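Local structure of anti-sigma-I factor RsgI2 (4B9P) at residues A[98-101]-A[102-105]. The protein probably senses polysaccharide outside the cell through this family 3 carbohydrate-binding module and, in response, releases the sigma factor SigI2, which it is thought to hold inactive. Residues are numbered along the deposited sequence; the frame is centred on the assembly and turned at random. Where two conformers were deposited one is given.
Sequences VLNP and GEYV
Glu-103 and Asn-100 are joined twice. The backbone N of Glu-103 donates to Asn-100 O at 3.0 Å, closing a type II beta turn, and in return Asn-100 N gives its hydrogen to Glu-103 OE1 at 3.1 Å, reaching the carboxylate from above, 40° out of its plane. Glu-103 can accept this second bond because its CG stands beside its own backbone N (chi1 -63°) and the extended chain reaches back across the open end of the turn, alongside the Asn-100 side chain, whose CB lies 3.6 Å from OE1. Pro-101 suits the second corner, its ring holding phi at -54°, close to the value a type II turn needs there; Gly-102 takes the third, where positive phi would jam a CB against Pro-101 O. Buried Leu-99 brings CD1 to 3.7 Å from Glu-103 CB and 3.9 Å from Val-105 CG2; an aliphatic residue suits a place facing a methylene and a methyl. Asn-31, ending strand 25-31, bonds to Leu-99 O through ND2 and to Gly-102 and Glu-103 through its backbone. The turn leads from strand 98-99, paired with 37-38, into strand 104-111 of a five-stranded sheet, and the carboxylate, accepting a backbone N-H, probably helps hold it closed, although Glu-103 itself is exposed.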
ATOM      1  N   VAL A  98      -3.590 -11.559 -15.388  1.00 23.66           N
ATOM      2  CA  VAL A  98      -2.152 -11.601 -15.544  1.00 25.83           C
ATOM      3  C   VAL A  98      -1.655 -10.219 -15.908  1.00 25.69           C
ATOM      4  O   VAL A  98      -2.284  -9.516 -16.702  1.00 28.62           O
ATOM      5  CB  VAL A  98      -1.765 -12.641 -16.622  1.00 28.57           C
ATOM      6  CG1 VAL A  98      -0.328 -12.495 -17.036  1.00 30.62           C
ATOM      7  CG2 VAL A  98      -2.038 -14.039 -16.071  1.00 29.23           C
ATOM      8  N   LEU A  99      -0.537  -9.828 -15.312  1.00 24.02           N
ATOM      9  CA  LEU A  99       0.104  -8.572 -15.642  1.00 22.91           C
ATOM     10  C   LEU A  99       1.215  -8.907 -16.619  1.00 23.36           C
ATOM     11  O   LEU A  99       2.247  -9.475 -16.246  1.00 23.27           O
ATOM     12  CB  LEU A  99       0.654  -7.941 -14.367  1.00 22.74           C
ATOM     13  CG  LEU A  99       1.113  -6.506 -14.580  1.00 23.78           C
ATOM     14  CD1 LEU A  99      -0.080  -5.566 -14.917  1.00 26.25           C
ATOM     15  CD2 LEU A  99       1.862  -6.019 -13.354  1.00 25.80           C
ATOM     16  N   ASN A 100       1.003  -8.579 -17.887  1.00 24.06           N
ATOM     17  CA  ASN A 100       2.023  -8.846 -18.884  1.00 24.25           C
ATOM     18  C   ASN A 100       3.133  -7.840 -18.875  1.00 22.13           C
ATOM     19  O   ASN A 100       2.957  -6.727 -18.391  1.00 21.24           O
ATOM     20  CB  ASN A 100       1.389  -8.931 -20.268  1.00 27.74           C
ATOM     21  CG  ASN A 100       0.628 -10.230 -20.457  1.00 33.10           C
ATOM     22  OD1 ASN A 100       1.140 -11.309 -20.151  1.00 35.05           O
ATOM     23  ND2 ASN A 100      -0.613 -10.130 -20.885  1.00 38.52           N
ATOM     24  N   PRO A 101       4.293  -8.204 -19.457  1.00 21.45           N
ATOM     25  CA  PRO A 101       5.392  -7.234 -19.558  1.00 21.33           C
ATOM     26  C   PRO A 101       4.936  -5.929 -20.233  1.00 20.45           C
ATOM     27  O   PRO A 101       4.284  -5.947 -21.271  1.00 22.66           O
ATOM     28  CB  PRO A 101       6.437  -7.998 -20.394  1.00 23.51           C
ATOM     29  CG  PRO A 101       6.198  -9.422 -20.005  1.00 23.27           C
ATOM     30  CD  PRO A 101       4.708  -9.547 -19.894  1.00 22.95           C
ATOM     31  N   GLY A 102       5.280  -4.802 -19.616  1.00 20.97           N
ATOM     32  CA  GLY A 102       4.918  -3.498 -20.133  1.00 21.74           C
ATOM     33  C   GLY A 102       3.601  -2.972 -19.556  1.00 22.77           C
ATOM     34  O   GLY A 102       3.245  -1.811 -19.774  1.00 24.16           O
ATOM     35  N   GLU A 103       2.857  -3.805 -18.836  1.00 20.61           N
ATOM     36  CA  GLU A 103       1.592  -3.365 -18.272  1.00 20.90           C
ATOM     37  C   GLU A 103       1.783  -2.946 -16.835  1.00 19.59           C
ATOM     38  O   GLU A 103       2.780  -3.280 -16.204  1.00 19.79           O
ATOM     39  CB  GLU A 103       0.536  -4.473 -18.369  1.00 22.65           C
ATOM     40  CG  GLU A 103       0.220  -4.838 -19.805  1.00 27.70           C
ATOM     41  CD  GLU A 103      -0.953  -5.786 -19.923  1.00 35.71           C
ATOM     42  OE1 GLU A 103      -1.144  -6.639 -18.994  1.00 38.65           O
ATOM     43  OE2 GLU A 103      -1.663  -5.677 -20.955  1.00 40.46           O
ATOM     44  N   TYR A 104       0.795  -2.225 -16.318  1.00 20.01           N
ATOM     45  CA  TYR A 104       0.851  -1.782 -14.938  1.00 18.58           C
ATOM     46  C   TYR A 104      -0.498  -1.817 -14.275  1.00 18.39           C
ATOM     47  O   TYR A 104      -1.544  -1.782 -14.951  1.00 20.62           O
ATOM     48  CB  TYR A 104       1.464  -0.366 -14.842  1.00 21.31           C
ATOM     49  CG  TYR A 104       0.521   0.698 -15.308  1.00 25.27           C
ATOM     50  CD1 TYR A 104      -0.370   1.310 -14.434  1.00 24.54           C
ATOM     51  CD2 TYR A 104       0.512   1.094 -16.631  1.00 30.47           C
ATOM     52  CE1 TYR A 104      -1.249   2.271 -14.862  1.00 29.61           C
ATOM     53  CE2 TYR A 104      -0.350   2.069 -17.073  1.00 33.91           C
ATOM     54  CZ  TYR A 104      -1.228   2.655 -16.186  1.00 34.20           C
ATOM     55  OH  TYR A 104      -2.077   3.630 -16.643  1.00 38.70           O
ATOM     56  N   VAL A 105      -0.474  -1.864 -12.950  0.62 18.81           N
ATOM     57  CA  VAL A 105      -1.678  -1.637 -12.160  0.62 19.55           C
ATOM     58  C   VAL A 105      -1.453  -0.416 -11.288  0.62 18.12           C
ATOM     59  O   VAL A 105      -0.389  -0.266 -10.668  0.62 17.66           O
ATOM     60  CB  VAL A 105      -2.059  -2.849 -11.258  0.62 19.90           C
ATOM     61  CG1 VAL A 105      -3.326  -2.512 -10.421  0.62 22.01           C
ATOM     62  CG2 VAL A 105      -2.289  -4.063 -12.119  0.62 20.35           C
TER